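PDB 3PRN: porin from Rhodobacter blasticus, which forms trimeric channels in the outer membrane that let small hydrophilic solutes up to about 0.6 kDa diffuse through passively. Local coordinates for residues F89-T95 with I193-A199; Y96-M100 with V237-V241; M100-S106 with K266-Q272; D109-S113 with Y213-S218; A205-N211 with V224-Y230. The protein carries 1 engineered substitution. All coordinates share one frame; numbering follows the deposited sequence. Where two conformers were deposited one is given.

Contact 1 (F89-T95 with I193-A199)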
# COMPACT_ATOMS: atom_id res chain seq x y z
N PHE A 89 22.79 9.88 -14.48
CA PHE A 89 23.22 11.13 -13.83
C PHE A 89 22.91 11.11 -12.34
O PHE A 89 23.58 11.76 -11.53
CB PHE A 89 22.50 12.30 -14.52
CG PHE A 89 23.14 13.65 -14.32
CD1 PHE A 89 24.26 14.01 -15.11
CD2 PHE A 89 22.66 14.55 -13.40
CE1 PHE A 89 24.86 15.27 -14.94
CE2 PHE A 89 23.25 15.81 -13.19
CZ PHE A 89 24.36 16.15 -13.98
N ASP A 90 21.87 10.35 -11.96
CA ASP A 90 21.47 10.28 -10.56
C ASP A 90 22.24 9.18 -9.85
O ASP A 90 22.28 9.24 -8.62
CB ASP A 90 19.95 10.05 -10.47
CG ASP A 90 19.37 10.21 -9.04
OD1 ASP A 90 19.50 11.27 -8.44
OD2 ASP A 90 18.76 9.25 -8.52
N SER A 91 22.83 8.21 -10.56
CA SER A 91 23.48 7.13 -9.81
C SER A 91 24.99 7.20 -9.67
O SER A 91 25.51 6.50 -8.81
CB SER A 91 23.17 5.80 -10.57
OG SER A 91 21.75 5.64 -10.61
N VAL A 92 25.71 8.00 -10.45
CA VAL A 92 27.14 8.09 -10.35
C VAL A 92 27.57 8.51 -8.94
O VAL A 92 26.83 9.19 -8.22
CB VAL A 92 27.84 9.25 -11.13
CG1 VAL A 92 28.53 8.77 -12.41
CG2 VAL A 92 26.87 10.35 -11.56
N ALA A 93 28.78 8.14 -8.59
CA ALA A 93 29.37 8.51 -7.29
C ALA A 93 29.76 10.03 -7.33
O ALA A 93 29.82 10.65 -8.39
CB ALA A 93 30.62 7.68 -7.01
N LEU A 94 29.94 10.56 -6.12
CA LEU A 94 30.45 11.86 -5.83
C LEU A 94 29.48 13.01 -6.01
O LEU A 94 29.60 14.01 -5.27
CB LEU A 94 31.74 12.14 -6.66
CG LEU A 94 32.90 11.12 -6.50
CD1 LEU A 94 34.09 11.56 -7.37
CD2 LEU A 94 33.30 10.97 -5.03
N THR A 95 28.57 12.91 -6.94
CA THR A 95 27.72 14.06 -7.33
C THR A 95 26.87 14.57 -6.19
O THR A 95 26.48 15.76 -6.19
CB THR A 95 26.98 13.70 -8.62
OG1 THR A 95 26.36 14.84 -9.25
CG2 THR A 95 25.81 12.72 -8.30
N ILE A 193 23.37 17.99 -20.17
CA ILE A 193 24.03 18.33 -18.92
C ILE A 193 25.24 17.46 -18.69
O ILE A 193 25.37 16.39 -19.30
CB ILE A 193 23.01 18.25 -17.75
CG1 ILE A 193 22.46 16.80 -17.59
CG2 ILE A 193 21.91 19.26 -18.00
CD1 ILE A 193 21.52 16.70 -16.37
N ALA A 194 26.18 17.90 -17.85
CA ALA A 194 27.39 17.10 -17.68
C ALA A 194 27.96 17.35 -16.29
O ALA A 194 27.73 18.40 -15.72
CB ALA A 194 28.47 17.41 -18.70
N PHE A 195 28.70 16.40 -15.81
CA PHE A 195 29.31 16.44 -14.51
C PHE A 195 30.70 15.84 -14.56
O PHE A 195 30.94 14.80 -15.19
CB PHE A 195 28.45 15.60 -13.53
CG PHE A 195 29.17 15.07 -12.33
CD1 PHE A 195 29.71 15.96 -11.39
CD2 PHE A 195 29.20 13.71 -12.04
CE1 PHE A 195 30.30 15.49 -10.22
CE2 PHE A 195 29.83 13.23 -10.90
CZ PHE A 195 30.34 14.11 -9.96
N VAL A 196 31.61 16.45 -13.81
CA VAL A 196 32.93 15.83 -13.66
C VAL A 196 33.31 16.12 -12.20
O VAL A 196 33.08 17.25 -11.77
CB VAL A 196 34.01 16.48 -14.55
CG1 VAL A 196 35.33 15.83 -14.22
CG2 VAL A 196 33.68 16.25 -16.03
N GLY A 197 33.74 15.11 -11.48
CA GLY A 197 34.11 15.36 -10.10
C GLY A 197 35.31 14.55 -9.69
O GLY A 197 35.65 13.51 -10.26
N ALA A 198 35.92 14.95 -8.60
CA ALA A 198 37.03 14.20 -8.04
C ALA A 198 37.07 14.47 -6.55
O ALA A 198 36.56 15.50 -6.08
CB ALA A 198 38.29 14.69 -8.74
N ALA A 199 37.61 13.54 -5.79
CA ALA A 199 37.72 13.59 -4.36
C ALA A 199 39.03 12.90 -3.91
O ALA A 199 39.52 11.93 -4.50
CB ALA A 199 36.54 12.88 -3.68
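F89 and F195 carry the close-packed half of this contact, where the loop folded into the barrel, the one that narrows the pore in porins, lies against strand 193-200 of the 16-stranded wall. I193 sends its CD1 straight at the F89 ring: the methyl sits over the ring centre, 3.6 Å from the centroid and only 7° off the normal, a clean CH-pi contact. The same ring brings F89 CE1 to within 3.9 Å of F195 CB, while F114 of the loop meets F89 edge-to-face. F195 has its CG anti to the backbone N (chi1 156°), which carries the ring up from the strand and under the loop. There T95 CB lies over one face of the F195 ring, displaced toward the rim and 3.9 Å from its centroid; G197 N of the same strand covers the opposite face. T95 OG1 is not idle, since it bonds to Y213 OH. V92, the first residue past the short helix, adds CG2 beside F195 CD2. Packing is looser toward the partly exposed end. L94 meets the strand there through single methyl contacts, CD1 near G197 O and CD2 4.0 Å from A199 CB, with no ring of the strand packed against either methyl. Back at the F195 ring, the A93 carbonyl closes in near the ring plane, A93 O lying 3.6 Å from F195 CE2.

Contact 2 (Y96-M100 with V237-V241)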
# COMPACT_ATOMS: atom_id res chain seq x y z
N TYR A 96 26.51 13.76 -5.17
CA TYR A 96 25.71 14.27 -4.07
C TYR A 96 26.48 14.35 -2.77
O TYR A 96 25.89 14.61 -1.70
CB TYR A 96 24.48 13.32 -3.83
CG TYR A 96 23.51 13.34 -5.01
CD1 TYR A 96 22.93 14.54 -5.41
CD2 TYR A 96 23.17 12.17 -5.68
CE1 TYR A 96 22.03 14.62 -6.46
CE2 TYR A 96 22.32 12.22 -6.78
CZ TYR A 96 21.73 13.44 -7.12
OH TYR A 96 20.89 13.47 -8.18
N ASP A 97 27.79 14.18 -2.78
CA ASP A 97 28.57 14.14 -1.53
C ASP A 97 28.76 15.41 -0.80
O ASP A 97 29.28 15.35 0.34
CB ASP A 97 29.95 13.49 -1.77
CG ASP A 97 29.85 12.01 -2.02
OD1 ASP A 97 28.78 11.39 -1.99
OD2 ASP A 97 30.87 11.36 -2.28
N SER A 98 28.20 16.55 -1.27
CA SER A 98 28.25 17.74 -0.42
C SER A 98 27.00 17.84 0.47
O SER A 98 26.96 18.67 1.39
CB SER A 98 28.40 19.01 -1.27
OG SER A 98 27.20 19.36 -1.92
N GLU A 99 26.01 16.94 0.28
CA GLU A 99 24.78 16.99 1.10
C GLU A 99 25.05 16.88 2.59
O GLU A 99 26.00 16.26 3.05
CB GLU A 99 23.77 15.94 0.61
CG GLU A 99 23.19 16.34 -0.77
CD GLU A 99 22.33 15.24 -1.38
OE1 GLU A 99 22.35 14.09 -0.84
OE2 GLU A 99 21.62 15.50 -2.38
N MET A 100 24.18 17.48 3.40
CA MET A 100 24.28 17.49 4.83
C MET A 100 22.92 17.74 5.51
O MET A 100 21.94 18.02 4.80
CB MET A 100 25.23 18.64 5.25
CG MET A 100 24.90 19.94 4.48
SD MET A 100 25.75 21.37 5.23
CE MET A 100 27.42 21.03 4.75
N VAL A 237 31.94 16.22 10.59
CA VAL A 237 31.67 17.65 10.33
C VAL A 237 31.74 17.83 8.84
O VAL A 237 32.60 17.25 8.18
CB VAL A 237 32.57 18.53 11.19
CG1 VAL A 237 33.99 18.59 10.69
CG2 VAL A 237 31.93 19.92 11.31
N ARG A 238 30.79 18.57 8.23
CA ARG A 238 30.76 18.76 6.78
C ARG A 238 30.65 20.23 6.39
O ARG A 238 30.04 21.01 7.11
CB ARG A 238 29.41 18.13 6.25
CG ARG A 238 29.35 16.63 6.48
CD ARG A 238 28.02 16.04 5.99
NE ARG A 238 27.94 14.63 6.30
CZ ARG A 238 28.54 13.66 5.61
NH1 ARG A 238 29.27 13.94 4.54
NH2 ARG A 238 28.41 12.39 5.97
N ALA A 239 31.18 20.57 5.22
CA ALA A 239 31.08 21.94 4.73
C ALA A 239 31.11 21.95 3.21
O ALA A 239 31.62 21.03 2.60
CB ALA A 239 32.28 22.78 5.23
N TYR A 240 30.64 23.01 2.57
CA TYR A 240 30.73 23.18 1.14
C TYR A 240 30.59 24.67 0.77
O TYR A 240 30.02 25.41 1.57
CB TYR A 240 29.68 22.40 0.30
CG TYR A 240 28.25 22.89 0.49
CD1 TYR A 240 27.77 23.90 -0.36
CD2 TYR A 240 27.39 22.36 1.43
CE1 TYR A 240 26.47 24.38 -0.25
CE2 TYR A 240 26.07 22.84 1.53
CZ TYR A 240 25.62 23.83 0.70
OH TYR A 240 24.34 24.37 0.76
N VAL A 241 31.05 25.01 -0.42
CA VAL A 241 30.86 26.33 -0.95
C VAL A 241 30.47 26.03 -2.42
O VAL A 241 31.05 25.06 -2.94
CB VAL A 241 32.15 27.18 -0.96
CG1 VAL A 241 31.87 28.59 -1.43
CG2 VAL A 241 32.79 27.16 0.43
O HOH W 1 30.34 16.22 2.88
O HOH W 2 29.69 12.58 1.84
O HOH W 3 29.60 18.87 2.48
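R238 and the D97 carbonyl are linked by water instead of directly: two separate molecules each span D97 O and R238 NH1. The first lies at the guanidinium edge, in its plane, its O 3.0 Å from R238 NH1; the second makes only a weak bond to R238 NH1. A third water, 2.9 Å from S98 O, reaches across to A239 O; like the first, it has more acceptors nearby than protons to give. The apolar part of the contact belongs to M100. Bent at chi3 (71°), its chain turns M100 CE down to the strand, 3.5 Å from R238 O, and against the edge of the Y240 ring, 3.6 Å from Y240 CD2. SD follows at the same edge, 75° off the ring normal, a Met-aromatic contact. Beside it S98 CB packs on Y240 CB at 3.9 Å. S98 sits in a type I turn, Y96 to E99, of the pore-constricting loop, and M100 follows directly after. Y240 OH bonds beyond the contact to Q272 OE1 and F107 N. With a leucine in place of Y240, the hydroxyl goes and Q272 OE1 would probably be left without that mate, with the M100 methyl losing its aromatic edge. R238 NE, meanwhile, is salt-bridged to D258. Loop carbonyls and wall thus share water on one side, while M100 meets the ring on the other, consistent with a loop bordering a hydrated pore.

Contact 3 (M100-S106 with K266-Q272). Engineered in segment 100-106: W104 (natural residue Ala). With C8E ((hydroxyethyloxy)tri(ethyloxy)octane), chain D.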
# COMPACT_ATOMS: atom_id res chain seq x y z
N MET A 100 24.18 17.48 3.40
CA MET A 100 24.28 17.49 4.83
C MET A 100 22.92 17.74 5.51
O MET A 100 21.94 18.02 4.80
CB MET A 100 25.23 18.64 5.25
CG MET A 100 24.90 19.94 4.48
SD MET A 100 25.75 21.37 5.23
CE MET A 100 27.42 21.03 4.75
N GLY A 101 22.90 17.59 6.82
CA GLY A 101 21.66 17.78 7.58
C GLY A 101 20.84 16.46 7.52
O GLY A 101 21.14 15.55 6.72
N TYR A 102 19.78 16.40 8.33
CA TYR A 102 19.00 15.15 8.36
C TYR A 102 18.17 14.94 7.11
O TYR A 102 17.68 13.81 6.90
CB TYR A 102 18.15 15.10 9.63
CG TYR A 102 16.78 15.69 9.63
CD1 TYR A 102 16.59 17.05 9.74
CD2 TYR A 102 15.63 14.87 9.48
CE1 TYR A 102 15.32 17.61 9.79
CE2 TYR A 102 14.35 15.42 9.48
CZ TYR A 102 14.21 16.78 9.68
OH TYR A 102 13.02 17.37 9.70
N GLU A 103 18.10 15.92 6.21
CA GLU A 103 17.36 15.66 4.96
C GLU A 103 18.31 15.55 3.78
O GLU A 103 17.78 15.57 2.66
CB GLU A 103 16.32 16.76 4.72
CG GLU A 103 15.34 16.82 5.88
CD GLU A 103 14.50 18.09 5.79
OE1 GLU A 103 15.08 19.21 5.87
OE2 GLU A 103 13.29 17.93 5.63
N TRP A 104 19.62 15.41 3.95
CA TRP A 104 20.59 15.27 2.89
C TRP A 104 20.35 16.30 1.79
O TRP A 104 20.08 15.96 0.64
CB TRP A 104 20.65 13.84 2.18
CG TRP A 104 20.91 13.05 3.44
CD1 TRP A 104 20.07 12.25 4.10
CD2 TRP A 104 22.12 13.15 4.17
NE1 TRP A 104 20.74 11.87 5.31
CE2 TRP A 104 21.94 12.43 5.34
CE3 TRP A 104 23.36 13.80 3.96
CZ2 TRP A 104 22.92 12.34 6.35
CZ3 TRP A 104 24.34 13.68 4.97
CH2 TRP A 104 24.13 12.99 6.11
N SER A 105 20.47 17.57 2.14
CA SER A 105 20.28 18.65 1.16
C SER A 105 21.56 19.50 1.03
O SER A 105 22.43 19.56 1.91
CB SER A 105 19.12 19.55 1.58
OG SER A 105 19.45 20.22 2.78
N SER A 106 21.67 20.15 -0.14
CA SER A 106 22.81 21.00 -0.44
C SER A 106 22.48 21.85 -1.68
O SER A 106 22.09 21.30 -2.72
CB SER A 106 24.08 20.17 -0.76
OG SER A 106 25.14 20.99 -1.21
N LYS A 266 21.16 7.97 13.11
CA LYS A 266 22.10 9.09 12.91
C LYS A 266 21.44 10.41 13.19
O LYS A 266 20.30 10.63 12.73
CB LYS A 266 22.64 8.95 11.48
CG LYS A 266 23.28 10.18 10.94
CD LYS A 266 24.37 9.84 9.96
CE LYS A 266 23.82 9.76 8.55
NZ LYS A 266 24.76 8.84 7.78
N VAL A 267 22.05 11.29 14.02
CA VAL A 267 21.46 12.61 14.30
C VAL A 267 22.20 13.64 13.44
O VAL A 267 23.44 13.54 13.36
CB VAL A 267 21.64 13.00 15.75
CG1 VAL A 267 20.95 14.32 16.12
CG2 VAL A 267 20.99 11.89 16.59
N SER A 268 21.53 14.47 12.66
CA SER A 268 22.26 15.38 11.77
C SER A 268 21.59 16.75 11.79
O SER A 268 20.40 16.87 12.09
CB SER A 268 22.21 15.00 10.28
OG SER A 268 22.63 13.66 10.11
N GLY A 269 22.37 17.75 11.46
CA GLY A 269 21.87 19.13 11.42
C GLY A 269 22.73 19.96 10.45
O GLY A 269 23.84 19.55 10.15
N SER A 270 22.18 21.10 9.96
CA SER A 270 23.00 21.89 9.06
C SER A 270 22.44 23.31 9.08
O SER A 270 21.34 23.49 9.56
CB SER A 270 23.04 21.37 7.64
OG SER A 270 21.77 21.56 7.01
N VAL A 271 23.24 24.25 8.63
CA VAL A 271 22.83 25.65 8.46
C VAL A 271 23.36 25.97 7.06
O VAL A 271 24.53 25.69 6.75
CB VAL A 271 23.30 26.51 9.61
CG1 VAL A 271 24.80 26.73 9.54
CG2 VAL A 271 22.56 27.84 9.69
N GLN A 272 22.53 26.43 6.15
CA GLN A 272 22.96 26.65 4.78
C GLN A 272 22.44 27.97 4.22
O GLN A 272 21.42 28.49 4.64
CB GLN A 272 22.45 25.48 3.89
CG GLN A 272 22.98 24.13 4.33
CD GLN A 272 22.48 23.00 3.46
OE1 GLN A 272 22.59 23.01 2.23
NE2 GLN A 272 21.85 21.98 4.06
C1 C8E D . 14.31 26.55 16.04
C2 C8E D . 14.73 26.68 14.62
C3 C8E D . 16.10 26.28 14.41
C4 C8E D . 16.06 24.81 14.16
C5 C8E D . 17.32 24.59 13.41
C6 C8E D . 18.19 23.75 14.19
C7 C8E D . 19.50 24.14 13.69
C8 C8E D . 20.51 23.43 14.53
O9 C8E D . 21.74 22.98 13.95
C10 C8E D . 22.72 23.97 13.68
C11 C8E D . 23.67 23.40 12.67
O12 C8E D . 24.62 22.49 13.32
C13 C8E D . 25.98 22.66 12.85
C14 C8E D . 27.22 23.03 13.72
O15 C8E D . 28.53 23.38 13.16
C16 C8E D . 29.52 22.37 13.50
C17 C8E D . 30.21 22.57 14.85
O18 C8E D . 31.48 22.05 15.30
C19 C8E D . 31.71 20.62 15.25
C20 C8E D . 31.45 19.61 16.45
O21 C8E D . 30.05 19.45 16.75
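Q272 lies alongside M100, the two side chains running in opposite directions, with M100 SD 3.6 Å from S270 CB. Extended beyond CG, Q272 brings its amide under the loop. Q272 NE2 gives a nearly straight bond (168°) to S270 OG, in the amide plane at 3.0 Å, and another to S105 OG at 3.2 Å, tilted 25° from that plane; S105 O is a weak third acceptor. G101 rests on the strand beside S270 OG, where a CB would clash. S268 CB presses against G101 C at 3.4 Å. Further along, the engineered W104 crosses K266 obliquely, its CZ2 3.5 Å from K266 CE, while G101 O lies over the indole. A detergent molecule touches the S270 backbone. Neighbouring wall strands hold the polar side chains of strand 265-273: D258 of 252-262 pairs with S268 OG, D282 of 279-288 with S270 OG, and Y240 of 235-244 with Q272 OE1. The loop itself bonds D282 through Y102 N.

Contact 4 (D109-S113 with Y213-S218)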
# COMPACT_ATOMS: atom_id res chain seq x y z
N ASP A 109 24.43 20.77 -4.83
CA ASP A 109 24.03 19.70 -5.75
C ASP A 109 23.75 20.37 -7.11
O ASP A 109 23.47 21.59 -7.16
CB ASP A 109 22.70 19.12 -5.24
CG ASP A 109 22.87 18.08 -4.14
OD1 ASP A 109 24.00 17.64 -3.80
OD2 ASP A 109 21.80 17.65 -3.61
N ALA A 110 23.81 19.67 -8.20
CA ALA A 110 23.58 20.18 -9.54
C ALA A 110 22.25 20.93 -9.63
O ALA A 110 21.20 20.45 -9.17
CB ALA A 110 23.55 19.01 -10.51
N GLN A 111 22.27 22.09 -10.30
CA GLN A 111 21.03 22.86 -10.46
C GLN A 111 20.48 22.66 -11.88
O GLN A 111 20.30 23.61 -12.64
CB GLN A 111 21.31 24.36 -10.27
CG GLN A 111 21.96 24.66 -8.93
CD GLN A 111 20.99 24.48 -7.79
OE1 GLN A 111 19.95 25.13 -7.77
NE2 GLN A 111 21.25 23.61 -6.83
N SER A 112 20.23 21.41 -12.24
CA SER A 112 19.67 21.09 -13.57
C SER A 112 18.46 20.18 -13.38
O SER A 112 18.16 19.76 -12.24
CB SER A 112 20.73 20.43 -14.45
OG SER A 112 21.37 19.39 -13.74
N SER A 113 17.71 19.94 -14.41
CA SER A 113 16.54 19.08 -14.43
C SER A 113 16.92 17.80 -15.17
O SER A 113 17.46 17.84 -16.28
CB SER A 113 15.44 19.67 -15.34
OG SER A 113 14.78 20.74 -14.66
N TYR A 213 29.69 21.24 -12.86
CA TYR A 213 28.59 20.86 -13.72
C TYR A 213 28.37 21.85 -14.88
O TYR A 213 28.51 23.08 -14.69
CB TYR A 213 27.23 20.96 -12.93
CG TYR A 213 27.24 19.99 -11.76
CD1 TYR A 213 26.89 18.64 -11.96
CD2 TYR A 213 27.60 20.40 -10.52
CE1 TYR A 213 26.94 17.75 -10.88
CE2 TYR A 213 27.64 19.53 -9.45
CZ TYR A 213 27.32 18.19 -9.64
OH TYR A 213 27.36 17.37 -8.56
N ASP A 214 27.84 21.32 -15.93
CA ASP A 214 27.22 22.06 -17.01
C ASP A 214 25.71 21.75 -16.83
O ASP A 214 25.34 20.58 -16.96
CB ASP A 214 27.67 21.58 -18.36
CG ASP A 214 26.97 22.31 -19.49
OD1 ASP A 214 25.79 22.73 -19.41
OD2 ASP A 214 27.66 22.47 -20.53
N ASN A 215 24.93 22.73 -16.46
CA ASN A 215 23.55 22.65 -16.11
C ASN A 215 22.61 22.81 -17.27
O ASN A 215 21.42 22.99 -17.09
CB ASN A 215 23.16 23.55 -14.93
CG ASN A 215 23.81 23.07 -13.65
OD1 ASN A 215 23.65 21.90 -13.23
ND2 ASN A 215 24.49 23.94 -12.89
N GLY A 216 23.13 22.64 -18.50
CA GLY A 216 22.29 22.68 -19.68
C GLY A 216 21.45 23.94 -19.82
O GLY A 216 22.02 25.03 -19.81
N LEU A 217 20.14 23.84 -19.98
CA LEU A 217 19.30 25.02 -20.18
C LEU A 217 18.94 25.70 -18.87
O LEU A 217 18.22 26.70 -18.88
CB LEU A 217 18.03 24.69 -20.99
CG LEU A 217 18.21 24.20 -22.42
CD1 LEU A 217 16.88 23.86 -23.12
CD2 LEU A 217 18.96 25.19 -23.30
N SER A 218 19.36 25.19 -17.70
CA SER A 218 19.01 25.86 -16.47
C SER A 218 19.49 27.31 -16.42
O SER A 218 20.61 27.61 -16.91
CB SER A 218 19.69 25.09 -15.32
OG SER A 218 19.72 25.85 -14.14
O HOH W 4 23.83 19.48 -14.48
O HOH W 5 18.91 21.55 -16.66
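A110 sets its methyl over one face of the Y213 ring, where the pore-constricting loop of the barrel meets the end of strand 206-214 and the turn beyond it. A110 CB is 3.7 Å from the Y213 ring centroid and 16° off the normal, displaced toward the rim, a CH-pi contact. Next door S218 OG gives a 2.8 Å hydrogen bond to Q111 O, approaching nearly along the C=O axis. Its OG stands anti to the backbone N (chi1 163°), which points it at the loop, and S218 OG is also hydrogen-bonded with A220 N. Two waters extend this first shell. One accepts a hydrogen bond from S112 OG (2.6 Å) and donates to D214 O and N215 OD1, and the other joins S113 N to N215 O. Behind these stand the positioning residues. Q223 OE1 accepts from both Q111 N and N215 ND2, and N215 ND2 also bonds G221 O. Y213 OH is tied to T95 OG1. Were Y213 a valine, T95 OG1 would probably be left without that hydroxyl and A110 without the flat face it rests on. On the loop side, Q111 folds back so that Q111 NE2 bonds D109 O at 3.0 Å. S218 is placed by a type II' turn, N215 to S218, closed by S218 N to N215 O, with G216 at positive phi. An Asx turn leads into it: G216 N reaches D214 OD1 at 2.8 Å.

Contact 5 (A205-N211 with V224-Y230)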
# COMPACT_ATOMS: atom_id res chain seq x y z
N ALA A 205 40.29 9.78 7.89
CA ALA A 205 39.25 10.61 8.54
C ALA A 205 38.67 11.76 7.72
O ALA A 205 37.54 12.20 7.99
CB ALA A 205 39.83 11.28 9.79
N GLY A 206 39.40 12.31 6.76
CA GLY A 206 38.88 13.42 5.99
C GLY A 206 38.80 13.17 4.50
O GLY A 206 39.48 12.32 3.94
N THR A 207 37.94 13.98 3.86
CA THR A 207 37.85 13.92 2.39
C THR A 207 37.59 15.32 1.85
O THR A 207 36.91 16.13 2.50
CB THR A 207 36.96 12.79 1.89
OG1 THR A 207 36.10 13.21 0.84
CG2 THR A 207 36.15 12.10 2.94
N VAL A 208 38.13 15.69 0.70
CA VAL A 208 37.91 16.98 0.09
C VAL A 208 37.59 16.69 -1.38
O VAL A 208 38.23 15.79 -1.96
CB VAL A 208 39.08 17.96 0.22
CG1 VAL A 208 40.33 17.40 -0.46
CG2 VAL A 208 38.71 19.31 -0.35
N GLY A 209 36.61 17.38 -1.93
CA GLY A 209 36.26 17.11 -3.31
C GLY A 209 35.79 18.40 -4.01
O GLY A 209 35.54 19.46 -3.45
N LEU A 210 35.70 18.26 -5.31
CA LEU A 210 35.34 19.29 -6.23
C LEU A 210 34.48 18.68 -7.32
O LEU A 210 34.95 17.83 -8.06
CB LEU A 210 36.64 19.85 -6.84
CG LEU A 210 36.52 21.02 -7.78
CD1 LEU A 210 36.16 22.28 -7.00
CD2 LEU A 210 37.91 21.24 -8.44
N ASN A 211 33.28 19.20 -7.49
CA ASN A 211 32.38 18.79 -8.54
C ASN A 211 32.11 20.00 -9.45
O ASN A 211 31.91 21.12 -8.93
CB ASN A 211 31.02 18.37 -7.95
CG ASN A 211 31.14 17.08 -7.14
OD1 ASN A 211 32.03 16.25 -7.37
ND2 ASN A 211 30.24 16.89 -6.16
N VAL A 224 30.27 25.16 -9.80
CA VAL A 224 31.38 24.44 -9.17
C VAL A 224 31.06 24.34 -7.70
O VAL A 224 30.56 25.29 -7.09
CB VAL A 224 32.64 25.33 -9.37
CG1 VAL A 224 33.75 24.91 -8.43
CG2 VAL A 224 33.06 25.24 -10.83
N THR A 225 31.31 23.16 -7.13
CA THR A 225 31.05 22.94 -5.71
C THR A 225 32.33 22.32 -5.13
O THR A 225 32.83 21.34 -5.69
CB THR A 225 29.88 21.90 -5.53
OG1 THR A 225 28.72 22.54 -6.09
CG2 THR A 225 29.66 21.56 -4.08
N LEU A 226 32.76 22.93 -4.06
CA LEU A 226 33.91 22.48 -3.29
C LEU A 226 33.40 22.07 -1.92
O LEU A 226 32.70 22.82 -1.23
CB LEU A 226 34.95 23.62 -3.22
CG LEU A 226 36.02 23.39 -2.14
CD1 LEU A 226 36.96 22.30 -2.65
CD2 LEU A 226 36.75 24.71 -1.87
N TYR A 227 33.72 20.82 -1.53
CA TYR A 227 33.22 20.37 -0.23
C TYR A 227 34.24 19.53 0.51
O TYR A 227 35.21 19.03 -0.07
CB TYR A 227 31.93 19.50 -0.41
CG TYR A 227 32.23 18.17 -1.08
CD1 TYR A 227 32.33 18.14 -2.47
CD2 TYR A 227 32.46 16.98 -0.40
CE1 TYR A 227 32.59 16.99 -3.18
CE2 TYR A 227 32.74 15.81 -1.09
CZ TYR A 227 32.81 15.81 -2.46
OH TYR A 227 33.12 14.68 -3.21
N GLY A 228 33.96 19.34 1.79
CA GLY A 228 34.85 18.50 2.58
C GLY A 228 34.15 17.97 3.82
O GLY A 228 33.13 18.52 4.27
N ASN A 229 34.71 16.92 4.39
CA ASN A 229 34.11 16.38 5.62
C ASN A 229 35.24 15.74 6.44
O ASN A 229 36.26 15.31 5.88
CB ASN A 229 32.99 15.40 5.41
CG ASN A 229 33.36 14.35 4.38
OD1 ASN A 229 32.86 14.44 3.24
ND2 ASN A 229 34.24 13.43 4.74
N TYR A 230 35.01 15.71 7.73
CA TYR A 230 36.00 15.16 8.64
C TYR A 230 35.34 14.45 9.81
O TYR A 230 34.47 15.03 10.45
CB TYR A 230 36.84 16.37 9.10
CG TYR A 230 38.16 15.92 9.68
CD1 TYR A 230 39.24 15.64 8.85
CD2 TYR A 230 38.31 15.79 11.06
CE1 TYR A 230 40.45 15.23 9.38
CE2 TYR A 230 39.52 15.37 11.60
CZ TYR A 230 40.58 15.10 10.75
OH TYR A 230 41.79 14.69 11.29
O HOH W 6 33.79 15.01 -5.65
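T207 and N229, G209 and Y227, N211 and T225 form the three hydrogen-bonded pairs of this antiparallel hairpin, each exchanging two backbone bonds. The shortest are those of N211 and T225, 2.8 Å both from N211 N to T225 O and from T225 N to N211 O. The N-to-C directions of strands 206-211 and 224-230 are 169° apart, close to antiparallel, and between the pairs CA-H...O contacts fill in, such as G228 CA to T207 O at 3.1 Å. On the face bearing N211 and Y227, one water accepts from Y227 OH at 2.6 Å and donates to N211 OD1, so it bridges the two strands. N211 ND2 goes instead to L94 O of the loop inside the barrel, and T225 OG1 to G108 O. Y227 has its CG in the crowded position between N and carbonyl carbon (chi1 68°), and this lays the ring over G209, with G209 CA 4.0 Å from the Y227 centroid; a side chain at G209 would run into the Y227 hydroxyl. The other face is mainly aliphatic. L210 CD1 reaches V224 CG1 at 3.8 Å, and V208 CG2 meets L226 CD1; L210, V224 and L226 lie on the surface. At the hairpin's far end A205 CB sits over the Y230 ring. The chemistry divides by face: polar groups turned inward hold water and loop carbonyls, while aliphatic groups outside probably meet lipid, as expected of a porin wall.

Contacts 1 to 4 run in order along one pore-constricting loop, each laying it against a different part of the barrel, whereas contact 5 is a piece of the wall itself. Contact 3 is the most buried and relies on serine and glutamine hydrogen bonds. Contact 1 is aromatic and apolar; contacts 2 and 4 have several bridging waters, contact 5 one. Contact 5 alone is built on backbone pairing, with one face on the outer surface. Contacts 4 and 5 share strand 206-214, and contacts 2 and 3 share M100. Within the loop, D90 bonds Y96 and S98 OG bonds S106 OG; in the wall, strand 193-200 pairs with 206-214, and 223-232 with 235-244.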